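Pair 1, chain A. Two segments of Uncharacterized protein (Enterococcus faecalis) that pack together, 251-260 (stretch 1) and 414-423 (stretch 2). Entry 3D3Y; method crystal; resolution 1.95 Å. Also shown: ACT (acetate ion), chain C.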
# COMPACT_ATOMS: atom_id res chain seq x y z
N VAL A 251 -20.35 0.58 21.46
CA VAL A 251 -20.91 -0.68 21.95
C VAL A 251 -20.07 -1.76 21.28
O VAL A 251 -20.06 -1.86 20.04
CB VAL A 251 -22.37 -0.85 21.57
CG1 VAL A 251 -22.88 -2.17 22.09
CG2 VAL A 251 -23.25 0.32 22.15
N LEU A 252 -19.34 -2.54 22.06
CA LEU A 252 -18.41 -3.53 21.47
C LEU A 252 -18.38 -4.70 22.39
O LEU A 252 -18.66 -4.55 23.58
CB LEU A 252 -17.00 -2.96 21.40
CG LEU A 252 -16.68 -1.60 20.75
CD1 LEU A 252 -15.33 -1.08 21.22
CD2 LEU A 252 -16.72 -1.70 19.24
N ALA A 253 -18.02 -5.88 21.88
CA ALA A 253 -17.79 -7.03 22.75
C ALA A 253 -16.33 -7.16 23.18
O ALA A 253 -16.00 -8.02 24.00
CB ALA A 253 -18.25 -8.30 22.10
N GLN A 254 -15.46 -6.29 22.66
CA GLN A 254 -14.02 -6.33 22.89
C GLN A 254 -13.47 -4.93 22.64
O GLN A 254 -13.78 -4.33 21.61
CB GLN A 254 -13.36 -7.29 21.87
CG GLN A 254 -11.92 -7.62 22.15
CD GLN A 254 -11.30 -8.55 21.10
OE1 GLN A 254 -10.59 -8.11 20.21
NE2 GLN A 254 -11.59 -9.83 21.21
N SER A 255 -12.65 -4.42 23.56
CA SER A 255 -12.04 -3.08 23.37
C SER A 255 -10.77 -3.20 22.55
O SER A 255 -10.19 -4.28 22.46
CB SER A 255 -11.73 -2.43 24.72
OG SER A 255 -12.92 -2.21 25.45
N LYS A 256 -10.34 -2.11 21.94
CA LYS A 256 -9.10 -2.08 21.18
C LYS A 256 -8.14 -1.13 21.85
O LYS A 256 -8.52 -0.01 22.23
CB LYS A 256 -9.33 -1.62 19.74
CG LYS A 256 -10.44 -2.40 19.02
CD LYS A 256 -10.12 -3.88 18.95
CE LYS A 256 -11.13 -4.70 18.15
NZ LYS A 256 -10.73 -6.16 18.19
N LEU A 257 -6.89 -1.55 22.00
CA LEU A 257 -5.89 -0.64 22.55
C LEU A 257 -4.66 -0.65 21.66
O LEU A 257 -3.95 -1.67 21.58
CB LEU A 257 -5.57 -1.01 24.03
CG LEU A 257 -4.45 -0.20 24.71
CD1 LEU A 257 -4.81 1.33 24.79
CD2 LEU A 257 -4.12 -0.77 26.12
N ASN A 258 -4.41 0.47 21.00
CA ASN A 258 -3.33 0.56 20.01
C ASN A 258 -2.32 1.65 20.35
O ASN A 258 -2.68 2.68 20.95
CB ASN A 258 -3.91 0.83 18.60
CG ASN A 258 -4.86 -0.26 18.13
OD1 ASN A 258 -4.82 -1.42 18.58
ND2 ASN A 258 -5.74 0.11 17.19
N LEU A 259 -1.08 1.46 19.93
CA LEU A 259 0.02 2.38 20.27
C LEU A 259 0.83 2.62 19.02
O LEU A 259 1.09 1.67 18.25
CB LEU A 259 0.97 1.77 21.32
CG LEU A 259 0.50 1.44 22.74
CD1 LEU A 259 -0.37 0.16 22.77
CD2 LEU A 259 1.72 1.23 23.58
N ALA A 260 1.26 3.86 18.84
CA ALA A 260 2.09 4.24 17.71
C ALA A 260 3.39 4.86 18.20
O ALA A 260 3.38 5.78 19.03
CB ALA A 260 1.36 5.23 16.82
N ALA A 414 1.62 8.05 20.41
CA ALA A 414 0.17 8.13 20.45
C ALA A 414 -0.40 6.82 20.94
O ALA A 414 0.16 5.76 20.71
CB ALA A 414 -0.39 8.51 19.05
N ILE A 415 -1.52 6.90 21.66
CA ILE A 415 -2.21 5.71 22.12
C ILE A 415 -3.68 5.95 21.79
O ILE A 415 -4.25 7.00 22.14
CB ILE A 415 -2.14 5.56 23.67
CG1 ILE A 415 -0.71 5.30 24.15
CG2 ILE A 415 -3.13 4.47 24.18
CD1 ILE A 415 -0.54 5.53 25.63
N PHE A 416 -4.31 4.99 21.11
CA PHE A 416 -5.73 5.11 20.85
C PHE A 416 -6.44 3.95 21.52
O PHE A 416 -6.05 2.79 21.35
CB PHE A 416 -6.04 5.11 19.34
CG PHE A 416 -7.52 5.21 19.04
CD1 PHE A 416 -8.18 6.42 19.13
CD2 PHE A 416 -8.26 4.06 18.75
CE1 PHE A 416 -9.57 6.50 18.88
CE2 PHE A 416 -9.64 4.11 18.50
CZ PHE A 416 -10.30 5.33 18.58
N PHE A 417 -7.47 4.28 22.28
CA PHE A 417 -8.25 3.32 23.05
C PHE A 417 -9.71 3.35 22.59
O PHE A 417 -10.40 4.36 22.71
CB PHE A 417 -8.10 3.67 24.54
CG PHE A 417 -8.86 2.75 25.49
CD1 PHE A 417 -8.93 1.38 25.28
CD2 PHE A 417 -9.46 3.29 26.63
CE1 PHE A 417 -9.59 0.54 26.19
CE2 PHE A 417 -10.14 2.46 27.54
CZ PHE A 417 -10.19 1.07 27.32
N LEU A 418 -10.17 2.24 22.01
CA LEU A 418 -11.58 2.13 21.62
C LEU A 418 -12.24 1.32 22.70
O LEU A 418 -12.01 0.11 22.79
CB LEU A 418 -11.76 1.48 20.24
CG LEU A 418 -13.18 1.47 19.64
CD1 LEU A 418 -13.60 2.90 19.19
CD2 LEU A 418 -13.23 0.57 18.46
N GLU A 419 -13.03 2.01 23.53
CA GLU A 419 -13.48 1.43 24.77
C GLU A 419 -14.91 0.94 24.65
O GLU A 419 -15.83 1.72 24.34
CB GLU A 419 -13.35 2.44 25.91
CG GLU A 419 -13.82 1.89 27.27
CD GLU A 419 -13.56 2.86 28.43
OE1 GLU A 419 -13.82 4.06 28.25
OE2 GLU A 419 -13.09 2.41 29.50
N GLY A 420 -15.08 -0.35 24.90
CA GLY A 420 -16.38 -0.97 24.80
C GLY A 420 -17.30 -0.48 25.90
O GLY A 420 -16.89 -0.39 27.06
N GLU A 421 -18.53 -0.13 25.50
CA GLU A 421 -19.66 0.05 26.40
C GLU A 421 -20.46 -1.24 26.35
O GLU A 421 -21.02 -1.62 25.30
CB GLU A 421 -20.52 1.25 25.96
CG GLU A 421 -19.70 2.52 25.73
CD GLU A 421 -20.52 3.76 25.35
OE1 GLU A 421 -21.27 3.73 24.32
OE2 GLU A 421 -20.40 4.78 26.07
N THR A 422 -20.47 -1.96 27.46
CA THR A 422 -21.24 -3.21 27.51
C THR A 422 -22.40 -3.08 28.49
O THR A 422 -23.29 -3.91 28.51
CB THR A 422 -20.34 -4.44 27.85
OG1 THR A 422 -20.01 -4.42 29.24
CG2 THR A 422 -19.04 -4.46 27.01
N GLU A 423 -22.38 -2.02 29.31
CA GLU A 423 -23.38 -1.87 30.38
C GLU A 423 -24.42 -0.82 30.03
O GLU A 423 -24.09 0.23 29.48
CB GLU A 423 -22.71 -1.53 31.72
CG GLU A 423 -21.64 -2.53 32.18
CD GLU A 423 -21.37 -2.47 33.67
OE1 GLU A 423 -20.23 -2.13 34.04
OE2 GLU A 423 -22.30 -2.75 34.46
C ACT C . -14.72 -4.80 27.11
O ACT C . -15.44 -5.22 26.18
OXT ACT C . -13.88 -3.92 26.83
CH3 ACT C . -14.86 -5.34 28.47

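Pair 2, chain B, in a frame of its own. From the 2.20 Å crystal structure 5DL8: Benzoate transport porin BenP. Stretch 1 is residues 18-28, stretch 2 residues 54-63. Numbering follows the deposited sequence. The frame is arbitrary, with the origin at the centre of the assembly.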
# COMPACT_ATOMS: atom_id res chain seq x y z
N PRO B 18 -0.43 1.60 21.50
CA PRO B 18 -1.40 0.60 20.94
C PRO B 18 -2.71 0.24 21.72
O PRO B 18 -3.80 0.03 21.07
CB PRO B 18 -0.54 -0.68 20.74
CG PRO B 18 0.89 -0.33 21.06
CD PRO B 18 0.88 0.96 21.81
N ASN B 19 -2.62 0.15 23.04
CA ASN B 19 -3.78 -0.02 23.93
C ASN B 19 -4.32 1.34 24.47
O ASN B 19 -4.84 1.35 25.54
CB ASN B 19 -3.34 -0.90 25.13
CG ASN B 19 -4.47 -1.22 26.11
OD1 ASN B 19 -5.56 -1.55 25.71
ND2 ASN B 19 -4.20 -1.14 27.38
N GLN B 20 -4.20 2.46 23.74
CA GLN B 20 -4.42 3.85 24.30
C GLN B 20 -5.68 4.60 23.85
O GLN B 20 -5.85 5.73 24.29
CB GLN B 20 -3.24 4.81 23.99
CG GLN B 20 -1.85 4.40 24.44
CD GLN B 20 -1.75 3.92 25.88
OE1 GLN B 20 -2.51 4.34 26.75
NE2 GLN B 20 -0.78 3.02 26.14
N GLN B 21 -6.56 4.03 23.04
CA GLN B 21 -7.73 4.77 22.56
C GLN B 21 -8.87 4.95 23.59
O GLN B 21 -9.57 3.97 23.93
CB GLN B 21 -8.29 4.06 21.31
CG GLN B 21 -9.20 4.89 20.42
CD GLN B 21 -9.77 4.03 19.29
OE1 GLN B 21 -9.03 3.22 18.74
NE2 GLN B 21 -11.08 4.17 18.97
N THR B 22 -9.11 6.19 24.02
CA THR B 22 -10.12 6.52 25.07
C THR B 22 -11.56 6.68 24.53
O THR B 22 -12.53 6.43 25.26
CB THR B 22 -9.76 7.81 25.91
OG1 THR B 22 -9.46 8.88 25.02
CG2 THR B 22 -8.59 7.58 26.87
N GLU B 23 -11.69 7.10 23.26
CA GLU B 23 -12.99 7.40 22.61
C GLU B 23 -13.27 6.50 21.37
O GLU B 23 -12.36 6.24 20.57
CB GLU B 23 -13.00 8.91 22.19
CG GLU B 23 -13.13 10.00 23.30
CD GLU B 23 -14.46 9.87 24.10
OE1 GLU B 23 -15.54 9.62 23.51
OE2 GLU B 23 -14.42 10.00 25.34
N ASP B 24 -14.52 6.08 21.16
CA ASP B 24 -14.91 5.45 19.86
C ASP B 24 -14.57 6.41 18.70
O ASP B 24 -14.61 7.66 18.89
CB ASP B 24 -16.40 5.13 19.75
CG ASP B 24 -16.89 4.01 20.69
OD1 ASP B 24 -16.16 3.40 21.46
OD2 ASP B 24 -18.08 3.71 20.62
N GLU B 25 -14.18 5.82 17.56
CA GLU B 25 -13.83 6.53 16.32
C GLU B 25 -14.66 5.84 15.23
O GLU B 25 -14.62 4.62 15.08
CB GLU B 25 -12.31 6.43 15.95
CG GLU B 25 -11.35 7.24 16.88
CD GLU B 25 -9.88 6.76 16.91
OE1 GLU B 25 -9.35 6.09 16.00
OE2 GLU B 25 -9.19 7.05 17.90
N TRP B 26 -15.48 6.65 14.55
CA TRP B 26 -16.20 6.25 13.34
C TRP B 26 -15.64 6.99 12.10
O TRP B 26 -15.20 8.16 12.21
CB TRP B 26 -17.64 6.61 13.49
CG TRP B 26 -18.40 6.00 14.58
CD1 TRP B 26 -18.45 6.43 15.87
CD2 TRP B 26 -19.33 4.94 14.47
NE1 TRP B 26 -19.29 5.68 16.57
CE2 TRP B 26 -19.86 4.74 15.74
CE3 TRP B 26 -19.72 4.09 13.41
CZ2 TRP B 26 -20.82 3.74 16.02
CZ3 TRP B 26 -20.68 3.06 13.67
CH2 TRP B 26 -21.22 2.91 14.97
N LYS B 27 -15.66 6.36 10.92
CA LYS B 27 -15.28 7.08 9.68
C LYS B 27 -16.28 6.71 8.64
O LYS B 27 -16.44 5.53 8.40
CB LYS B 27 -13.88 6.67 9.25
CG LYS B 27 -13.23 7.64 8.27
CD LYS B 27 -11.72 7.47 7.91
CE LYS B 27 -11.24 6.02 7.87
NZ LYS B 27 -9.76 5.98 7.51
N PHE B 28 -16.96 7.69 8.08
CA PHE B 28 -17.84 7.54 6.94
C PHE B 28 -17.18 8.11 5.72
O PHE B 28 -16.72 9.25 5.72
CB PHE B 28 -19.16 8.32 7.14
CG PHE B 28 -20.10 8.17 5.99
CD1 PHE B 28 -20.64 6.96 5.68
CD2 PHE B 28 -20.41 9.23 5.19
CE1 PHE B 28 -21.44 6.78 4.55
CE2 PHE B 28 -21.26 9.08 4.09
CZ PHE B 28 -21.77 7.87 3.76
N ALA B 54 -19.78 3.77 -0.94
CA ALA B 54 -20.08 4.26 0.40
C ALA B 54 -19.51 3.21 1.41
O ALA B 54 -19.59 2.02 1.17
CB ALA B 54 -21.55 4.45 0.65
N SER B 55 -18.90 3.73 2.49
CA SER B 55 -18.23 2.91 3.48
C SER B 55 -18.34 3.46 4.87
O SER B 55 -18.44 4.67 5.06
CB SER B 55 -16.75 2.79 3.17
OG SER B 55 -16.51 2.24 1.90
N LEU B 56 -18.28 2.55 5.82
CA LEU B 56 -18.29 2.90 7.22
C LEU B 56 -17.31 2.02 8.05
O LEU B 56 -17.21 0.80 7.81
CB LEU B 56 -19.73 2.72 7.74
CG LEU B 56 -19.99 3.18 9.19
CD1 LEU B 56 -19.67 4.65 9.30
CD2 LEU B 56 -21.40 2.84 9.58
N PHE B 57 -16.54 2.67 8.90
CA PHE B 57 -15.47 2.05 9.73
C PHE B 57 -15.67 2.46 11.20
O PHE B 57 -15.89 3.64 11.54
CB PHE B 57 -14.03 2.47 9.30
CG PHE B 57 -13.76 2.23 7.85
CD1 PHE B 57 -14.07 3.21 6.90
CD2 PHE B 57 -13.27 1.01 7.41
CE1 PHE B 57 -13.87 2.99 5.55
CE2 PHE B 57 -13.03 0.78 6.06
CZ PHE B 57 -13.37 1.75 5.12
N TYR B 58 -15.63 1.47 12.06
CA TYR B 58 -15.85 1.64 13.45
C TYR B 58 -14.69 1.03 14.23
O TYR B 58 -14.26 -0.13 13.94
CB TYR B 58 -17.14 0.97 13.83
CG TYR B 58 -17.34 0.92 15.34
CD1 TYR B 58 -17.69 2.08 16.09
CD2 TYR B 58 -17.18 -0.30 16.05
CE1 TYR B 58 -17.87 1.99 17.47
CE2 TYR B 58 -17.39 -0.38 17.39
CZ TYR B 58 -17.73 0.75 18.08
OH TYR B 58 -17.87 0.62 19.39
N LYS B 59 -14.20 1.81 15.20
CA LYS B 59 -13.22 1.35 16.15
C LYS B 59 -13.53 1.73 17.53
O LYS B 59 -13.36 2.91 17.89
CB LYS B 59 -11.91 2.03 15.92
CG LYS B 59 -11.33 1.80 14.57
CD LYS B 59 -10.00 2.52 14.46
CE LYS B 59 -9.10 2.03 15.57
NZ LYS B 59 -7.71 2.31 15.14
N SER B 60 -13.88 0.76 18.34
CA SER B 60 -14.17 1.06 19.73
C SER B 60 -12.99 1.61 20.55
O SER B 60 -11.83 1.30 20.33
CB SER B 60 -14.79 -0.14 20.47
OG SER B 60 -13.82 -1.07 20.86
N LYS B 61 -13.35 2.42 21.53
CA LYS B 61 -12.43 2.64 22.64
C LYS B 61 -12.10 1.27 23.29
O LYS B 61 -12.86 0.29 23.19
CB LYS B 61 -13.02 3.61 23.69
CG LYS B 61 -14.20 3.08 24.52
CD LYS B 61 -14.74 4.16 25.50
CE LYS B 61 -16.24 4.01 25.83
NZ LYS B 61 -16.82 5.15 26.61
N MET B 62 -10.97 1.25 23.96
CA MET B 62 -10.61 0.12 24.81
C MET B 62 -11.37 0.22 26.13
O MET B 62 -11.36 1.23 26.81
CB MET B 62 -9.10 0.02 25.00
CG MET B 62 -8.33 -0.37 23.73
SD MET B 62 -8.94 -1.74 22.67
CE MET B 62 -8.52 -3.15 23.73
N HIS B 63 -12.08 -0.82 26.48
CA HIS B 63 -12.87 -0.75 27.69
C HIS B 63 -12.17 -1.47 28.79
O HIS B 63 -11.81 -2.61 28.64
CB HIS B 63 -14.21 -1.40 27.49
CG HIS B 63 -15.24 -0.52 26.87
ND1 HIS B 63 -15.31 -0.29 25.49
CD2 HIS B 63 -16.31 0.11 27.42
CE1 HIS B 63 -16.35 0.48 25.24
NE2 HIS B 63 -16.98 0.73 26.39

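Both pairs are two antiparallel strands joined by a backbone ladder, with a loop leading into the first strand. The strand axes approach to 4.7 Å in each, at 177° in pair 1 and 172° in pair 2. The central 14 residues superpose with an RMSD of 0.9 Å.

The ladder matches in register. A:Lys256 pairs with A:Leu418 as B:Glu25 pairs with B:Lys59, both through two hydrogen bonds. In pair 1, A:Lys256 N to A:Leu418 O is 2.9 Å and A:Leu418 N to A:Lys256 O is 2.8 Å. In pair 2, B:Glu25 N to B:Lys59 O is 3.0 Å and B:Lys59 N to B:Glu25 O is 2.8 Å. The next such pair is A:Asn258 with A:Phe416, matched by B:Lys27 with B:Phe57.

Between these rungs, A:Leu257 and A:Phe417 match B:Trp26 and B:Tyr58. These are non-hydrogen-bonded pairs, and in each the two side chains lie on the same face of the sheet. In pair 1 an aliphatic side chain meets an aromatic residue: A:Leu257 CD1 lies 4.0 Å from A:Phe417 CB and oblique to its ring. A:Leu257 CD1 also lies 3.6 Å from A:Ile415 CG2. In pair 2 two aromatic rings meet. The edge of B:Tyr58 points at the face of B:Trp26, with B:Tyr58 CD1 3.5 Å from B:Trp26 CE2. B:Leu56, the match of A:Ile415, sits at the edge of the indole, its CD1 4.1 Å from B:Trp26 CE3.

Where the loop meets the strand, A:Ser255 matches B:Asp24. Each side chain accepts a backbone NH from the opposite stretch. A:Gly420 N donates to A:Ser255 OG at 2.9 Å, and B:Lys61 N donates to B:Asp24 OD1 at 3.0 Å. The second carboxylate oxygen, B:Asp24 OD2, accepts a weak bond from B:Tyr58 OH at 3.3 Å; A:Phe417 has no hydroxyl to do the same. A:Ser255 OG instead donates to an acetate ion, probably from the crystallisation liquor, with a very short 2.4 Å to its OXT. A CB on A:Gly420 would be crowded by that ion.

Further into the loop, A:Leu252 matches B:Gln21. A:Leu252 packs its CD1 3.7 Å from A:Leu418 CG. B:Gln21 uses its amide: NE2 donates to B:Lys59 O at 2.8 Å and to B:Glu23 O at 2.9 Å, tying the loop to the strand and to itself. Its backbone adds a bond from B:Met62 N to B:Gln21 O at 3.1 Å. Pair 1 thus packs an apolar side chain where pair 2 forms polar bonds.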